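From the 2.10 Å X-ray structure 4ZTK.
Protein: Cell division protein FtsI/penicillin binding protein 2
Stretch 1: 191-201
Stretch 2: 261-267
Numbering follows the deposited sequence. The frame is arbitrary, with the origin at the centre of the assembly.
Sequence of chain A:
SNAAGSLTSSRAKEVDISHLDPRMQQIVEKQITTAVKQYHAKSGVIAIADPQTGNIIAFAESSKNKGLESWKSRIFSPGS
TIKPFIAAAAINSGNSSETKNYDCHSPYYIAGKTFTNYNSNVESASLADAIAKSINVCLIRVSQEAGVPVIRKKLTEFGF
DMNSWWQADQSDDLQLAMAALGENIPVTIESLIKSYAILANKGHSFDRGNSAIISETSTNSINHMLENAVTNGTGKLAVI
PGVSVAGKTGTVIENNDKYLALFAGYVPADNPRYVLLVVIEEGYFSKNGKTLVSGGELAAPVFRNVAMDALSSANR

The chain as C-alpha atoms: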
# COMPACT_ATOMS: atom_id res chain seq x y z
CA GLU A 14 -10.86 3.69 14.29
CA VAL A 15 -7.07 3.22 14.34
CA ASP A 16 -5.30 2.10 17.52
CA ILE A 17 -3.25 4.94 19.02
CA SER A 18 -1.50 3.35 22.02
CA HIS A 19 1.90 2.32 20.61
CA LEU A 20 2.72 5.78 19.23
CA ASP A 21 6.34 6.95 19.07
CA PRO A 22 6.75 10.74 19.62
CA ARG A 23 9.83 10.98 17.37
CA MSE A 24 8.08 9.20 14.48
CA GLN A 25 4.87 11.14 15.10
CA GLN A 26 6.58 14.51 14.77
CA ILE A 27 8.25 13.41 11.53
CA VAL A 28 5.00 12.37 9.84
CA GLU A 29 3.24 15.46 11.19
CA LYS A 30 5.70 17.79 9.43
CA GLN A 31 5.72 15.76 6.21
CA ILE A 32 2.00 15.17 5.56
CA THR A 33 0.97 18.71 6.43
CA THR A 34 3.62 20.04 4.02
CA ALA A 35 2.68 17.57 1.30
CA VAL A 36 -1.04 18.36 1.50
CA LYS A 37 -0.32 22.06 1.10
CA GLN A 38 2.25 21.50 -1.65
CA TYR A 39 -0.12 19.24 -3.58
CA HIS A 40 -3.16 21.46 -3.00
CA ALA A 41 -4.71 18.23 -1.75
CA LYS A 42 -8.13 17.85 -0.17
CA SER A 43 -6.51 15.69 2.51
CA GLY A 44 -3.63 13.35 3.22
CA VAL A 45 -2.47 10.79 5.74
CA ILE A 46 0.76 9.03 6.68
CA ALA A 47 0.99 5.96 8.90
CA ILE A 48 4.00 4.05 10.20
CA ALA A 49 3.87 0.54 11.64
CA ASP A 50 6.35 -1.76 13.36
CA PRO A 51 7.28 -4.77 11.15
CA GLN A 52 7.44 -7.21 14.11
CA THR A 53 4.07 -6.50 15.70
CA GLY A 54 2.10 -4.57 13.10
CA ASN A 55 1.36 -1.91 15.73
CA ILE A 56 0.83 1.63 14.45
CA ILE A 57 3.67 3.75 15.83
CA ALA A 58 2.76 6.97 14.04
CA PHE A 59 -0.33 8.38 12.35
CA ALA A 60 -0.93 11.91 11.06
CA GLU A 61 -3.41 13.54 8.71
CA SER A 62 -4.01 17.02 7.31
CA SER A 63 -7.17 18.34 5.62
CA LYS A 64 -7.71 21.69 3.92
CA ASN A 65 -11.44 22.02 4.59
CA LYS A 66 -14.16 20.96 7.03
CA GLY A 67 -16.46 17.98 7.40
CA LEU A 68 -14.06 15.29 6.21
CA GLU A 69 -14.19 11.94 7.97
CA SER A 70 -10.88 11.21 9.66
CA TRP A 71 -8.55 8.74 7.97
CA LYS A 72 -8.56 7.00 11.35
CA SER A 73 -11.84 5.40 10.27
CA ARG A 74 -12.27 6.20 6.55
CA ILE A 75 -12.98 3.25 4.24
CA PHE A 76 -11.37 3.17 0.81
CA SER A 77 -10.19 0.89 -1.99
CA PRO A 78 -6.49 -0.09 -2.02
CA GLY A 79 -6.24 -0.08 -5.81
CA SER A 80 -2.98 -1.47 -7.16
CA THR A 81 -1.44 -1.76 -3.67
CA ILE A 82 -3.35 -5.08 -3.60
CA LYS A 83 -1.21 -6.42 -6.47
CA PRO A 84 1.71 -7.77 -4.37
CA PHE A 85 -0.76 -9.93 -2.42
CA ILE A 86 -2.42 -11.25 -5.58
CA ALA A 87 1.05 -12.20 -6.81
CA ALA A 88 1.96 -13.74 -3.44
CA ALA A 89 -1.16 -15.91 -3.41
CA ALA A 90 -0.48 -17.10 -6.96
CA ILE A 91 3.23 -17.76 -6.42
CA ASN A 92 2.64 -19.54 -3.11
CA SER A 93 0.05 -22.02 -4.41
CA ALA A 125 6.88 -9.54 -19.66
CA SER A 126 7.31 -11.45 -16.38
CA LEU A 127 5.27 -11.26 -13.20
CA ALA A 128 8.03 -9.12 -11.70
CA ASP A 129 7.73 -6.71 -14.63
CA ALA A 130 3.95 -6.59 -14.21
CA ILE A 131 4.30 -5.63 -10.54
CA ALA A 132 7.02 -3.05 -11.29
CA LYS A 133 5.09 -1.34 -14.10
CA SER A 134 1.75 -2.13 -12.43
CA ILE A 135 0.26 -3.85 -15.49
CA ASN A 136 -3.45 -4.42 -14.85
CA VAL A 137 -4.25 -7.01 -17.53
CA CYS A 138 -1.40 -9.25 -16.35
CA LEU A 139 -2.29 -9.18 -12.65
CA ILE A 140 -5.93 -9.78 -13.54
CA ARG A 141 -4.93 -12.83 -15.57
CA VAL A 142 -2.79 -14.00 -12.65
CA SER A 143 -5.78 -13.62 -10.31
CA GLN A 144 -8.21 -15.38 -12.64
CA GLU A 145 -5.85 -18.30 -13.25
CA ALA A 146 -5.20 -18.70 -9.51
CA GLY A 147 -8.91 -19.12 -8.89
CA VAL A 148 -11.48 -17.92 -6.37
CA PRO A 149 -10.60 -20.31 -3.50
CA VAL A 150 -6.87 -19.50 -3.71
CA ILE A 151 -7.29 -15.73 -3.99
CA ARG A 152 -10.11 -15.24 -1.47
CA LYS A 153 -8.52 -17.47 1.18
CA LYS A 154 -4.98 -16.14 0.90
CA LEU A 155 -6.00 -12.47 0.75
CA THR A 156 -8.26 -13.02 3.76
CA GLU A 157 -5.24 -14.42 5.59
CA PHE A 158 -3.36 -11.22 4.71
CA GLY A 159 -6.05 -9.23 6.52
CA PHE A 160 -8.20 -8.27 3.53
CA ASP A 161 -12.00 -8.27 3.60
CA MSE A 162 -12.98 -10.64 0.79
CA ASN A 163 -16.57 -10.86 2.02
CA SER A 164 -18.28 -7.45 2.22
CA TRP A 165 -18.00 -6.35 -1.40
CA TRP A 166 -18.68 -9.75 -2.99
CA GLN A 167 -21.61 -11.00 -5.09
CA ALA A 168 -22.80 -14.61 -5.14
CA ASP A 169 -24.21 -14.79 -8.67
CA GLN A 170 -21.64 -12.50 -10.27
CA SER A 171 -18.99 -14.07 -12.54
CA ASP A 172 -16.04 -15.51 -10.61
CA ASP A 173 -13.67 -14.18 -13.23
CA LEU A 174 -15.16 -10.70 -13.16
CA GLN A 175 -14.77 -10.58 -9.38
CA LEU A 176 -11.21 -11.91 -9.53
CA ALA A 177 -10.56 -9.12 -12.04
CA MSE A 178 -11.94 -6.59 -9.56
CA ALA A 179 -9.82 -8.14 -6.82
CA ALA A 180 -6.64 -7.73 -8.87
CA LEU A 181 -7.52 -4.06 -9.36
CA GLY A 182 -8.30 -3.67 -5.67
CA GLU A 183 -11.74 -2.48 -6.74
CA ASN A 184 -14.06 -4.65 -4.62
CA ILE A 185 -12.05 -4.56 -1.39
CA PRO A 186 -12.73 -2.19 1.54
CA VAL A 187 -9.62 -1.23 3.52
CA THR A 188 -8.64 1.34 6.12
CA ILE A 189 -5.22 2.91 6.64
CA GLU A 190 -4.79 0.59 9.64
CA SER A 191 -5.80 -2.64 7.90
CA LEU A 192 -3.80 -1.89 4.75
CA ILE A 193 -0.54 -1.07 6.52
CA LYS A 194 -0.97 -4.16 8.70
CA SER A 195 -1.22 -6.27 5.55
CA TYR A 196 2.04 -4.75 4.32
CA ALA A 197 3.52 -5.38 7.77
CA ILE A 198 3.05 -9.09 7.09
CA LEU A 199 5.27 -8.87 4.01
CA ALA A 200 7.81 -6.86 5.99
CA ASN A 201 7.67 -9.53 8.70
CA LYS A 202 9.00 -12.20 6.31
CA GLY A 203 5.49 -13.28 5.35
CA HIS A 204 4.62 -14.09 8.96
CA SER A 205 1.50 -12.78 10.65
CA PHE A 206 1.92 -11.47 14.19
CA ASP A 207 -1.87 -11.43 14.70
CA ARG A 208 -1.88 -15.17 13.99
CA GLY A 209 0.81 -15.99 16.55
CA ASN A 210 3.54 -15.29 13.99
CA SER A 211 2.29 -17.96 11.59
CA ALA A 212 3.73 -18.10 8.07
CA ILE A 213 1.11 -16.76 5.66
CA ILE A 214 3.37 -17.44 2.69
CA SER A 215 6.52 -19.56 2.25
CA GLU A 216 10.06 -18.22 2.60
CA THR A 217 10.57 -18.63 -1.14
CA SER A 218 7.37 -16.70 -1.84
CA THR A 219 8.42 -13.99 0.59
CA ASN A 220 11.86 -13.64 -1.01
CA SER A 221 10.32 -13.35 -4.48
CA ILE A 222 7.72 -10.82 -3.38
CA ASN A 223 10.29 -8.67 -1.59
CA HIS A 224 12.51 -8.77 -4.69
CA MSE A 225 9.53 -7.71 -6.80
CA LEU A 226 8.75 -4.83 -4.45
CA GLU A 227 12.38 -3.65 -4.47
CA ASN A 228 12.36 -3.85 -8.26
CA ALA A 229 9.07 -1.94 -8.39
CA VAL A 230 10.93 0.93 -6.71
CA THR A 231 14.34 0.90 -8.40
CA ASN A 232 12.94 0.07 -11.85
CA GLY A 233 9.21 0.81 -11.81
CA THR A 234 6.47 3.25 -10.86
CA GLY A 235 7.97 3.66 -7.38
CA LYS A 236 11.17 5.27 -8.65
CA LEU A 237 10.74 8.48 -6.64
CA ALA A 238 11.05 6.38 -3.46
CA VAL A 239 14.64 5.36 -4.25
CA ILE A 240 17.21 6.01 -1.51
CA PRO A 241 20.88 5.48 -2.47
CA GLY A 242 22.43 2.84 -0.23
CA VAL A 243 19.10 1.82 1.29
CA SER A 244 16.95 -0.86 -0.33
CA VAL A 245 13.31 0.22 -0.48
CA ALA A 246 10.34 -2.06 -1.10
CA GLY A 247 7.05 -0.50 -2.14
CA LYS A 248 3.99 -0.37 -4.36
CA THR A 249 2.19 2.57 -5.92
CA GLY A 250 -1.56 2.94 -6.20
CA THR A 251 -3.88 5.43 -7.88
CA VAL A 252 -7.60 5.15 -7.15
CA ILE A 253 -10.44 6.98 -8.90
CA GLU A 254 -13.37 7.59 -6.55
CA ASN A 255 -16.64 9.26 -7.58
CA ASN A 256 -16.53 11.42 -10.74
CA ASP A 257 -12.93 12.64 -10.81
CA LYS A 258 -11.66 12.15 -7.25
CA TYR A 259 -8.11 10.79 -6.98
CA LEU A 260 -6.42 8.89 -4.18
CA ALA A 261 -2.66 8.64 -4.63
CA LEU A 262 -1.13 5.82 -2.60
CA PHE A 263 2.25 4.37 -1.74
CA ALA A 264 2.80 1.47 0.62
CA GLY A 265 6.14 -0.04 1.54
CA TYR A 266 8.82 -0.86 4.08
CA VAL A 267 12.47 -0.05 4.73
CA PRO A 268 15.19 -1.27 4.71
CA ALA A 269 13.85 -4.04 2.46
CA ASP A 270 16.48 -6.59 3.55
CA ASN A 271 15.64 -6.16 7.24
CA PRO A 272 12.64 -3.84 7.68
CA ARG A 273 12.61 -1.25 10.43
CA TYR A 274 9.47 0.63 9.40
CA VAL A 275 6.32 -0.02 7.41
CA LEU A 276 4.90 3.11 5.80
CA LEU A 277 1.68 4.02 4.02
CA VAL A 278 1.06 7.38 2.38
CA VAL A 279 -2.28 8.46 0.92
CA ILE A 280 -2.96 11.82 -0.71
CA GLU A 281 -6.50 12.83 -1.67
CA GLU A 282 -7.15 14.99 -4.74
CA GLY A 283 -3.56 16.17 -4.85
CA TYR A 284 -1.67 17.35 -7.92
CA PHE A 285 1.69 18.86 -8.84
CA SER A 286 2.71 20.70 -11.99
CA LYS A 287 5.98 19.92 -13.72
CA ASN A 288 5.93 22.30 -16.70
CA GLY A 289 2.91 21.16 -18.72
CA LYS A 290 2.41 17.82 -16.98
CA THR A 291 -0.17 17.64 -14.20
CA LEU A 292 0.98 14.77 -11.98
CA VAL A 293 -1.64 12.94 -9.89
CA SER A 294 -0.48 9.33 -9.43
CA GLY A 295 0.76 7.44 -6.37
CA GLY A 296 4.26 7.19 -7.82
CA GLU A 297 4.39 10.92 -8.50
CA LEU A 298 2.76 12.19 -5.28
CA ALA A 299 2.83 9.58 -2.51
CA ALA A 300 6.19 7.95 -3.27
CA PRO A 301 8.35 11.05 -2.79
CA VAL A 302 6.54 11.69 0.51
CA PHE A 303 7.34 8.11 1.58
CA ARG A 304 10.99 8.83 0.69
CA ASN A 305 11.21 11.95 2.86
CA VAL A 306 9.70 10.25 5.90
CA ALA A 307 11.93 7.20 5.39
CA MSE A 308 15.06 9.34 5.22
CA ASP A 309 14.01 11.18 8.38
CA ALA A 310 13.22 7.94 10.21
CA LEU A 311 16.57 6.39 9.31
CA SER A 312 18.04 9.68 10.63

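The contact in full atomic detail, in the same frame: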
# COMPACT_ATOMS: atom_id res chain seq x y z
N SER A 191 -5.77 -1.26 8.38
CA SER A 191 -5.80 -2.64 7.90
C SER A 191 -4.81 -2.82 6.75
O SER A 191 -4.14 -3.85 6.66
CB SER A 191 -7.22 -3.05 7.47
OG SER A 191 -7.56 -2.50 6.20
N LEU A 192 -4.69 -1.80 5.90
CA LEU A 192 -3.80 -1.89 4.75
C LEU A 192 -2.33 -1.95 5.16
O LEU A 192 -1.56 -2.77 4.64
CB LEU A 192 -4.06 -0.75 3.77
CG LEU A 192 -3.26 -0.82 2.45
CD1 LEU A 192 -3.50 -2.15 1.72
CD2 LEU A 192 -3.59 0.37 1.54
N ILE A 193 -1.93 -1.09 6.09
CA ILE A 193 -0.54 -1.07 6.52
C ILE A 193 -0.20 -2.34 7.30
O ILE A 193 0.94 -2.82 7.27
CB ILE A 193 -0.17 0.22 7.31
CG1 ILE A 193 1.35 0.38 7.41
CG2 ILE A 193 -0.82 0.22 8.70
CD1 ILE A 193 1.80 1.68 8.07
N LYS A 194 -1.19 -2.91 7.98
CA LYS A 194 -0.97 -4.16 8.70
C LYS A 194 -0.74 -5.32 7.73
O LYS A 194 0.05 -6.22 8.00
CB LYS A 194 -2.12 -4.46 9.67
CG LYS A 194 -2.07 -3.63 10.96
CD LYS A 194 -3.26 -3.93 11.86
CE LYS A 194 -3.19 -3.11 13.15
NZ LYS A 194 -2.13 -3.59 14.08
N SER A 195 -1.43 -5.28 6.60
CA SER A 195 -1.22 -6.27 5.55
C SER A 195 0.20 -6.16 5.00
O SER A 195 0.87 -7.18 4.80
CB SER A 195 -2.25 -6.11 4.43
OG SER A 195 -3.55 -6.36 4.94
N TYR A 196 0.66 -4.94 4.76
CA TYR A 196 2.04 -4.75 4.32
C TYR A 196 3.05 -5.14 5.40
O TYR A 196 4.15 -5.60 5.10
CB TYR A 196 2.27 -3.33 3.80
CG TYR A 196 1.97 -3.22 2.33
CD1 TYR A 196 0.68 -2.97 1.88
CD2 TYR A 196 2.96 -3.42 1.38
CE1 TYR A 196 0.40 -2.90 0.53
CE2 TYR A 196 2.69 -3.36 0.03
CZ TYR A 196 1.41 -3.10 -0.39
OH TYR A 196 1.13 -3.03 -1.73
N ALA A 197 2.66 -4.99 6.66
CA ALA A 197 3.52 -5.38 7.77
C ALA A 197 3.81 -6.88 7.72
O ALA A 197 4.89 -7.33 8.11
CB ALA A 197 2.91 -4.99 9.10
N ILE A 198 2.85 -7.66 7.22
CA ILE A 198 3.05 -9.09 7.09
C ILE A 198 4.19 -9.40 6.12
O ILE A 198 5.05 -10.24 6.40
CB ILE A 198 1.75 -9.80 6.65
CG1 ILE A 198 0.69 -9.66 7.75
CG2 ILE A 198 2.02 -11.28 6.36
CD1 ILE A 198 -0.64 -10.33 7.42
N LEU A 199 4.20 -8.71 4.99
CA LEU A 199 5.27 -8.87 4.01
C LEU A 199 6.61 -8.44 4.59
O LEU A 199 7.63 -9.07 4.34
CB LEU A 199 4.97 -8.07 2.74
CG LEU A 199 3.67 -8.40 2.00
CD1 LEU A 199 3.48 -7.44 0.83
CD2 LEU A 199 3.67 -9.85 1.52
N ALA A 200 6.60 -7.36 5.37
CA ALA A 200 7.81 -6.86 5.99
C ALA A 200 8.29 -7.81 7.08
O ALA A 200 9.47 -7.82 7.43
CB ALA A 200 7.58 -5.46 6.57
N ASN A 201 7.37 -8.61 7.61
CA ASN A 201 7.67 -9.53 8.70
C ASN A 201 8.02 -10.92 8.16
O ASN A 201 7.75 -11.93 8.81
CB ASN A 201 6.47 -9.61 9.66
CG ASN A 201 6.80 -10.31 10.97
OD1 ASN A 201 7.94 -10.35 11.40
ND2 ASN A 201 5.77 -10.87 11.60
N ALA A 261 -4.01 9.04 -4.24
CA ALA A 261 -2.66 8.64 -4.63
C ALA A 261 -1.99 7.93 -3.45
O ALA A 261 -1.85 8.49 -2.37
CB ALA A 261 -1.86 9.86 -5.05
N LEU A 262 -1.58 6.68 -3.68
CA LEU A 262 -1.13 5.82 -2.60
C LEU A 262 0.28 5.31 -2.80
O LEU A 262 0.70 5.07 -3.93
CB LEU A 262 -2.05 4.61 -2.46
CG LEU A 262 -3.55 4.78 -2.22
CD1 LEU A 262 -4.27 5.03 -3.54
CD2 LEU A 262 -4.12 3.56 -1.52
N PHE A 263 1.01 5.12 -1.70
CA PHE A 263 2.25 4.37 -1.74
C PHE A 263 2.45 3.63 -0.44
O PHE A 263 2.42 4.22 0.64
CB PHE A 263 3.46 5.27 -2.04
CG PHE A 263 4.71 4.50 -2.36
CD1 PHE A 263 4.88 3.92 -3.61
CD2 PHE A 263 5.72 4.36 -1.43
CE1 PHE A 263 6.04 3.22 -3.92
CE2 PHE A 263 6.88 3.66 -1.73
CZ PHE A 263 7.04 3.08 -2.97
N ALA A 264 2.64 2.32 -0.54
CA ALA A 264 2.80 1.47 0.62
C ALA A 264 4.12 0.73 0.50
O ALA A 264 4.45 0.24 -0.57
CB ALA A 264 1.65 0.48 0.71
N GLY A 265 4.86 0.64 1.59
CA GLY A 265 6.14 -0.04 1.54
C GLY A 265 6.81 -0.21 2.89
O GLY A 265 6.21 0.03 3.93
N TYR A 266 8.07 -0.63 2.86
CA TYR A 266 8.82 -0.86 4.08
C TYR A 266 10.32 -0.72 3.82
O TYR A 266 10.77 -0.86 2.68
CB TYR A 266 8.47 -2.22 4.69
CG TYR A 266 8.63 -3.39 3.75
CD1 TYR A 266 9.86 -4.00 3.56
CD2 TYR A 266 7.54 -3.90 3.05
CE1 TYR A 266 10.02 -5.07 2.71
CE2 TYR A 266 7.68 -4.98 2.19
CZ TYR A 266 8.92 -5.56 2.02
OH TYR A 266 9.08 -6.63 1.17
N VAL A 267 11.07 -0.45 4.88
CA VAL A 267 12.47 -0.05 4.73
C VAL A 267 13.24 -0.32 6.02
O VAL A 267 12.69 -0.17 7.11
CB VAL A 267 12.55 1.46 4.35
CG1 VAL A 267 12.03 2.34 5.49
CG2 VAL A 267 13.97 1.87 3.99

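The centre of this contact is a methyl group laid on an aromatic ring. Ala264 CB sits 3.6 Å from the centroid of the Tyr196 ring and only 13° off its normal, a CH-pi arrangement in which a weakly polarised methyl meets the pi cloud. The small side chain suits the place: the methyl meets the face of the ring nearly head-on, and Tyr196 CE1 comes within 3.6 Å of Ala264 CB. Next along the strand, Gly265 has no side chain, and its backbone N lies 4.5 Å from Tyr196 CD2.

The same motif recurs toward the C-terminal end with the roles exchanged. Now the strand supplies the ring and the helix the methyl: Ala200 CB stands 4.0 Å from the centroid of the Tyr266 ring, over its face, and 3.7 Å from Tyr266 CG. Leu199 adds an aliphatic contact, its CB 4.1 Å from Tyr266 CE2. In the other direction the contact thins to two leucines, Leu192 CD2 and Leu262 CD2, 4.5 Å apart.

The backbone geometry accounts for most of this pattern. Helix 191-200 and strand 261-267 run in broadly the same direction, at 36°, with their axes approaching to 8.4 Å. Leu192, Tyr196 and Leu199 recur at helical spacing and point toward the strand, while Leu262, Ala264 and Tyr266 alternate along the strand to face the helix; Phe263 points away. Ala200 points sideways yet still places its methyl over the Tyr266 ring.

No hydrogen bond crosses between the stretches. Much of the helix backbone is hydrogen-bonded within the helix, as in Tyr196 N to Leu192 O at 3.1 Å and Ala200 N to Tyr196 O at 3.0 Å. The polar side-chain groups of the touching residues are the hydroxyls of the two tyrosines, both hydrogen-bonded elsewhere in the structure. Tyrosine thus suits both sites, offering an apolar ring to the contact and a hydroxyl to partners beyond it.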